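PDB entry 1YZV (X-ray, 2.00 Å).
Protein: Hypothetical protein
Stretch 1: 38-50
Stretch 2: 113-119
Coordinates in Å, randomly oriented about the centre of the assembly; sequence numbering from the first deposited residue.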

ATOM      1  N   ASN A  38      -8.138  -2.767 -21.109  1.00 23.24           N
ATOM      2  CA  ASN A  38      -9.464  -2.412 -20.561  1.00 23.57           C
ATOM      3  C   ASN A  38     -10.055  -1.132 -21.207  1.00 22.12           C
ATOM      4  O   ASN A  38     -10.842  -0.416 -20.572  1.00 21.23           O
ATOM      5  CB  ASN A  38      -9.374  -2.225 -19.055  1.00 22.93           C
ATOM      6  CG  ASN A  38      -8.491  -1.045 -18.695  1.00 27.50           C
ATOM      7  OD1 ASN A  38      -7.481  -0.856 -19.352  1.00 27.22           O
ATOM      8  ND2 ASN A  38      -8.796  -0.332 -17.578  1.00 27.34           N
ATOM      9  N   SER A  39      -9.629  -0.812 -22.433  1.00 22.79           N
ATOM     10  CA  SER A  39     -10.124   0.396 -23.123  1.00 22.63           C
ATOM     11  C   SER A  39     -11.637   0.536 -23.061  1.00 22.79           C
ATOM     12  O   SER A  39     -12.169   1.679 -22.968  1.00 23.46           O
ATOM     13  CB  SER A  39      -9.622   0.470 -24.568  1.00 24.29           C
ATOM     14  OG  SER A  39     -10.099  -0.571 -25.366  1.00 23.40           O
ATOM     15  N   ALA A  40     -12.355  -0.592 -23.175  1.00 22.21           N
ATOM     16  CA  ALA A  40     -13.809  -0.551 -23.173  1.00 21.66           C
ATOM     17  C   ALA A  40     -14.386   0.017 -21.833  1.00 24.45           C
ATOM     18  O   ALA A  40     -15.348   0.789 -21.859  1.00 23.14           O
ATOM     19  CB  ALA A  40     -14.398  -1.938 -23.487  1.00 21.95           C
ATOM     20  N   ASN A  41     -13.743  -0.281 -20.695  1.00 22.24           N
ATOM     21  CA  ASN A  41     -14.146   0.303 -19.418  1.00 21.78           C
ATOM     22  C   ASN A  41     -13.854   1.797 -19.328  1.00 22.14           C
ATOM     23  O   ASN A  41     -14.570   2.522 -18.669  1.00 21.52           O
ATOM     24  CB  ASN A  41     -13.467  -0.428 -18.236  1.00 22.37           C
ATOM     25  CG  ASN A  41     -14.172  -1.722 -17.858  1.00 22.89           C
ATOM     26  OD1 ASN A  41     -15.221  -2.067 -18.431  1.00 24.67           O
ATOM     27  ND2 ASN A  41     -13.625  -2.435 -16.836  1.00 21.51           N
ATOM     28  N   CYS A  42     -12.795   2.252 -20.001  1.00 21.17           N
ATOM     29  CA  CYS A  42     -12.384   3.635 -19.951  1.00 22.27           C
ATOM     30  C   CYS A  42     -13.382   4.492 -20.743  1.00 21.76           C
ATOM     31  O   CYS A  42     -13.820   5.537 -20.270  1.00 22.02           O
ATOM     32  CB  CYS A  42     -10.941   3.775 -20.481  1.00 24.17           C
ATOM     33  SG  CYS A  42      -9.766   2.866 -19.470  1.00 23.02           S
ATOM     34  N   VAL A  43     -13.868   3.940 -21.852  1.00 21.24           N
ATOM     35  CA  VAL A  43     -14.992   4.514 -22.569  1.00 22.46           C
ATOM     36  C   VAL A  43     -16.267   4.545 -21.712  1.00 21.45           C
ATOM     37  O   VAL A  43     -16.939   5.588 -21.663  1.00 20.44           O
ATOM     38  CB  VAL A  43     -15.231   3.778 -23.894  1.00 22.49           C
ATOM     39  CG1 VAL A  43     -16.609   4.111 -24.468  1.00 25.93           C
ATOM     40  CG2 VAL A  43     -14.125   4.143 -24.856  1.00 24.42           C
ATOM     41  N   PHE A  44     -16.611   3.405 -21.088  1.00 22.27           N
ATOM     42  CA  PHE A  44     -17.754   3.298 -20.164  1.00 22.26           C
ATOM     43  C   PHE A  44     -17.738   4.349 -19.052  1.00 20.97           C
ATOM     44  O   PHE A  44     -18.785   4.976 -18.775  1.00 20.34           O
ATOM     45  CB  PHE A  44     -17.845   1.855 -19.566  1.00 21.89           C
ATOM     46  CG  PHE A  44     -18.908   1.678 -18.493  1.00 21.97           C
ATOM     47  CD1 PHE A  44     -20.196   1.328 -18.807  1.00 29.08           C
ATOM     48  CD2 PHE A  44     -18.591   1.811 -17.159  1.00 23.06           C
ATOM     49  CE1 PHE A  44     -21.127   1.127 -17.798  1.00 21.79           C
ATOM     50  CE2 PHE A  44     -19.495   1.564 -16.172  1.00 22.32           C
ATOM     51  CZ  PHE A  44     -20.754   1.265 -16.465  1.00 20.90           C
ATOM     52  N   VAL A  45     -16.556   4.548 -18.444  1.00 22.15           N
ATOM     53  CA  VAL A  45     -16.374   5.537 -17.396  1.00 21.23           C
ATOM     54  C   VAL A  45     -16.519   6.967 -17.962  1.00 21.22           C
ATOM     55  O   VAL A  45     -17.132   7.844 -17.323  1.00 20.20           O
ATOM     56  CB  VAL A  45     -15.031   5.355 -16.616  1.00 18.58           C
ATOM     57  CG1 VAL A  45     -14.727   6.541 -15.742  1.00 21.58           C
ATOM     58  CG2 VAL A  45     -15.077   4.113 -15.777  1.00 23.57           C
ATOM     59  N   ALA A  46     -16.003   7.198 -19.164  1.00 21.54           N
ATOM     60  CA  ALA A  46     -16.167   8.498 -19.830  1.00 22.54           C
ATOM     61  C   ALA A  46     -17.656   8.858 -20.032  1.00 22.81           C
ATOM     62  O   ALA A  46     -18.087   9.991 -19.743  1.00 24.59           O
ATOM     63  CB  ALA A  46     -15.412   8.535 -21.159  1.00 23.69           C
ATOM     64  N   ASN A  47     -18.428   7.861 -20.449  1.00 22.69           N
ATOM     65  CA  ASN A  47     -19.872   7.975 -20.606  1.00 21.84           C
ATOM     66  C   ASN A  47     -20.671   8.138 -19.315  1.00 23.53           C
ATOM     67  O   ASN A  47     -21.600   8.943 -19.229  1.00 22.70           O
ATOM     68  CB  ASN A  47     -20.398   6.795 -21.413  1.00 25.84           C
ATOM     69  CG  ASN A  47     -20.096   6.926 -22.892  1.00 23.73           C
ATOM     70  OD1 ASN A  47     -19.972   8.042 -23.402  1.00 26.88           O
ATOM     71  ND2 ASN A  47     -19.870   5.782 -23.570  1.00 23.06           N
ATOM     72  N   ARG A  48     -20.227   7.452 -18.270  1.00 21.98           N
ATOM     73  CA  ARG A  48     -20.834   7.596 -16.970  1.00 23.13           C
ATOM     74  C   ARG A  48     -20.662   9.017 -16.437  1.00 23.72           C
ATOM     75  O   ARG A  48     -21.608   9.641 -15.910  1.00 23.51           O
ATOM     76  CB  ARG A  48     -20.191   6.575 -16.016  1.00 20.72           C
ATOM     77  CG  ARG A  48     -20.548   6.777 -14.583  1.00 22.71           C
ATOM     78  CD  ARG A  48     -20.114   5.591 -13.750  1.00 22.08           C
ATOM     79  NE  ARG A  48     -21.001   4.449 -13.920  1.00 17.62           N
ATOM     80  CZ  ARG A  48     -20.866   3.302 -13.256  1.00 21.29           C
ATOM     81  NH1 ARG A  48     -19.852   3.135 -12.384  1.00 22.94           N
ATOM     82  NH2 ARG A  48     -21.802   2.366 -13.376  1.00 25.32           N
ATOM     83  N   PHE A  49     -19.432   9.514 -16.501  1.00 20.92           N
ATOM     84  CA  PHE A  49     -19.162  10.899 -16.055  1.00 24.07           C
ATOM     85  C   PHE A  49     -19.774  11.965 -16.961  1.00 25.47           C
ATOM     86  O   PHE A  49     -20.169  13.038 -16.487  1.00 24.57           O
ATOM     87  CB  PHE A  49     -17.664  11.136 -15.904  1.00 22.84           C
ATOM     88  CG  PHE A  49     -17.012  10.312 -14.786  1.00 23.80           C
ATOM     89  CD1 PHE A  49     -17.628  10.151 -13.570  1.00 27.22           C
ATOM     90  CD2 PHE A  49     -15.691   9.899 -14.910  1.00 22.89           C
ATOM     91  CE1 PHE A  49     -16.989   9.461 -12.519  1.00 25.26           C
ATOM     92  CE2 PHE A  49     -15.047   9.207 -13.891  1.00 22.12           C
ATOM     93  CZ  PHE A  49     -15.695   8.992 -12.691  1.00 22.27           C
ATOM     94  N   ALA A  50     -19.925  11.636 -18.247  1.00 25.85           N
ATOM     95  CA  ALA A  50     -20.667  12.523 -19.163  1.00 25.79           C
ATOM     96  C   ALA A  50     -22.106  12.656 -18.704  1.00 25.49           C
ATOM     97  O   ALA A  50     -22.605  13.772 -18.613  1.00 24.55           O
ATOM     98  CB  ALA A  50     -20.589  12.037 -20.620  1.00 26.18           C
ATOM     99  N   VAL A 113     -10.957  17.744  -9.194  1.00 20.63           N
ATOM    100  CA  VAL A 113     -10.902  17.190 -10.546  1.00 20.63           C
ATOM    101  C   VAL A 113     -11.019  15.697 -10.406  1.00 21.56           C
ATOM    102  O   VAL A 113     -10.370  15.093  -9.518  1.00 20.96           O
ATOM    103  CB  VAL A 113      -9.562  17.581 -11.215  1.00 19.93           C
ATOM    104  CG1 VAL A 113      -9.319  16.761 -12.497  1.00 23.03           C
ATOM    105  CG2 VAL A 113      -9.501  19.185 -11.470  1.00 24.92           C
ATOM    106  N   VAL A 114     -11.928  15.137 -11.186  1.00 23.87           N
ATOM    107  CA  VAL A 114     -12.064  13.718 -11.372  1.00 20.72           C
ATOM    108  C   VAL A 114     -11.331  13.390 -12.668  1.00 22.21           C
ATOM    109  O   VAL A 114     -11.689  13.886 -13.752  1.00 22.55           O
ATOM    110  CB  VAL A 114     -13.546  13.309 -11.455  1.00 22.99           C
ATOM    111  CG1 VAL A 114     -13.703  11.857 -11.865  1.00 22.61           C
ATOM    112  CG2 VAL A 114     -14.230  13.580 -10.113  1.00 24.70           C
ATOM    113  N   LEU A 115     -10.326  12.526 -12.562  1.00 20.75           N
ATOM    114  CA  LEU A 115      -9.358  12.280 -13.651  1.00 20.67           C
ATOM    115  C   LEU A 115      -9.322  10.803 -14.044  1.00 19.98           C
ATOM    116  O   LEU A 115      -9.212   9.920 -13.184  1.00 20.58           O
ATOM    117  CB  LEU A 115      -7.962  12.725 -13.219  1.00 19.89           C
ATOM    118  CG  LEU A 115      -6.712  12.420 -14.087  1.00 20.21           C
ATOM    119  CD1 LEU A 115      -6.829  13.086 -15.492  1.00 22.52           C
ATOM    120  CD2 LEU A 115      -5.431  12.926 -13.344  1.00 21.19           C
ATOM    121  N   TRP A 116      -9.357  10.545 -15.346  1.00 21.52           N
ATOM    122  CA  TRP A 116      -9.235   9.174 -15.861  1.00 23.11           C
ATOM    123  C   TRP A 116      -8.805   9.179 -17.329  1.00 21.44           C
ATOM    124  O   TRP A 116      -8.776  10.223 -17.952  1.00 24.39           O
ATOM    125  CB  TRP A 116     -10.567   8.391 -15.691  1.00 21.17           C
ATOM    126  CG  TRP A 116     -11.624   8.770 -16.636  1.00 22.15           C
ATOM    127  CD1 TRP A 116     -11.924   8.106 -17.806  1.00 22.93           C
ATOM    128  CD2 TRP A 116     -12.314  10.036 -16.721  1.00 23.53           C
ATOM    129  NE1 TRP A 116     -12.804   8.833 -18.559  1.00 20.59           N
ATOM    130  CE2 TRP A 116     -13.120   9.987 -17.899  1.00 24.01           C
ATOM    131  CE3 TRP A 116     -12.493  11.111 -15.838  1.00 23.17           C
ATOM    132  CZ2 TRP A 116     -13.964  11.053 -18.291  1.00 21.71           C
ATOM    133  CZ3 TRP A 116     -13.344  12.159 -16.225  1.00 20.29           C
ATOM    134  CH2 TRP A 116     -14.069  12.117 -17.445  1.00 21.00           C
ATOM    135  N   GLY A 117      -8.351   8.029 -17.810  1.00 21.55           N
ATOM    136  CA  GLY A 117      -8.053   7.849 -19.223  1.00 21.41           C
ATOM    137  C   GLY A 117      -6.737   7.150 -19.477  1.00 20.94           C
ATOM    138  O   GLY A 117      -6.368   6.191 -18.739  1.00 22.88           O
ATOM    139  N   PHE A 118      -6.133   7.508 -20.610  1.00 20.51           N
ATOM    140  CA  PHE A 118      -4.912   6.883 -21.088  1.00 20.92           C
ATOM    141  C   PHE A 118      -3.743   7.895 -21.093  1.00 20.67           C
ATOM    142  O   PHE A 118      -3.948   9.077 -21.321  1.00 22.73           O
ATOM    143  CB  PHE A 118      -5.034   6.407 -22.515  1.00 22.07           C
ATOM    144  CG  PHE A 118      -6.227   5.508 -22.812  1.00 21.02           C
ATOM    145  CD1 PHE A 118      -6.697   4.600 -21.908  1.00 19.82           C
ATOM    146  CD2 PHE A 118      -6.666   5.420 -24.140  1.00 23.51           C
ATOM    147  CE1 PHE A 118      -7.748   3.738 -22.268  1.00 22.68           C
ATOM    148  CE2 PHE A 118      -7.713   4.576 -24.500  1.00 25.38           C
ATOM    149  CZ  PHE A 118      -8.280   3.772 -23.549  1.00 25.41           C
ATOM    150  N   GLU A 119      -2.513   7.437 -20.853  1.00 20.13           N
ATOM    151  CA  GLU A 119      -2.195   6.162 -20.243  1.00 20.95           C
ATOM    152  C   GLU A 119      -1.929   6.481 -18.766  1.00 21.64           C
ATOM    153  O   GLU A 119      -1.464   7.582 -18.442  1.00 22.36           O
ATOM    154  CB  GLU A 119      -0.940   5.537 -20.877  1.00 23.21           C
ATOM    155  CG  GLU A 119      -1.164   5.015 -22.279  1.00 25.50           C
ATOM    156  CD  GLU A 119      -0.026   4.120 -22.793  1.00 30.58           C
ATOM    157  OE1 GLU A 119       0.251   3.041 -22.237  1.00 27.28           O
ATOM    158  OE2 GLU A 119       0.568   4.496 -23.798  1.00 39.71           O
TER

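Helix 39-50 lies across the strand of the second stretch in a roughly antiparallel sense, with 148° between their N-to-C directions and axes 8.6 Å apart at closest approach. No hydrogen bond links the two; side-chain packing holds them, burying 381 Å² in all, and three aromatic residues do most of the covering.

Trp-116 contributes the most. Its CA-to-CB bond points toward the helix, and the broad indole spans the helical turns from Cys-42 to Phe-49. Over one face sit two partners. Val-45 places CG1 4.0 Å from the centroid of the five-membered ring, a CH-pi contact almost along the ring normal, while Phe-49 directs its edge at the six-membered ring, with CD2 of Phe-49 3.5 Å from CZ3 of Trp-116 and the planes inclined at 60°. Ala-46 suits its place because its small side chain lets the indole come close to the helix backbone: its CA is 3.6 Å from NE1 of Trp-116. The O of Cys-42 lies 3.9 Å from NE1 of Trp-116, near the ring plane, too far for a hydrogen bond; it accepts the helical bond from Ala-46 N, and NE1 is buried with no partner.

Phe-49 also has Val-114 over one face, with CG1 of Val-114 3.6 Å from CZ of Phe-49. The branched valine thus offers a methyl to one aromatic ring, which in turn packs against another.

At the other end of the contact, the CA-to-CB bond of Phe-118 points sideways, but its ring comes nearer the helix. Its CE1 lies 3.6 Å from SG of Cys-42, an oblique sulfur-aromatic approach suited to a compact, polarizable side chain, and its CZ is 3.7 Å from CB of Ser-39, a small group that packs beside the ring while OG is hydrogen-bonded elsewhere in the structure. Between Trp-116 and Phe-118 in sequence, Gly-117 adopts backbone angles at which a CB would jam against the preceding carbonyl oxygen.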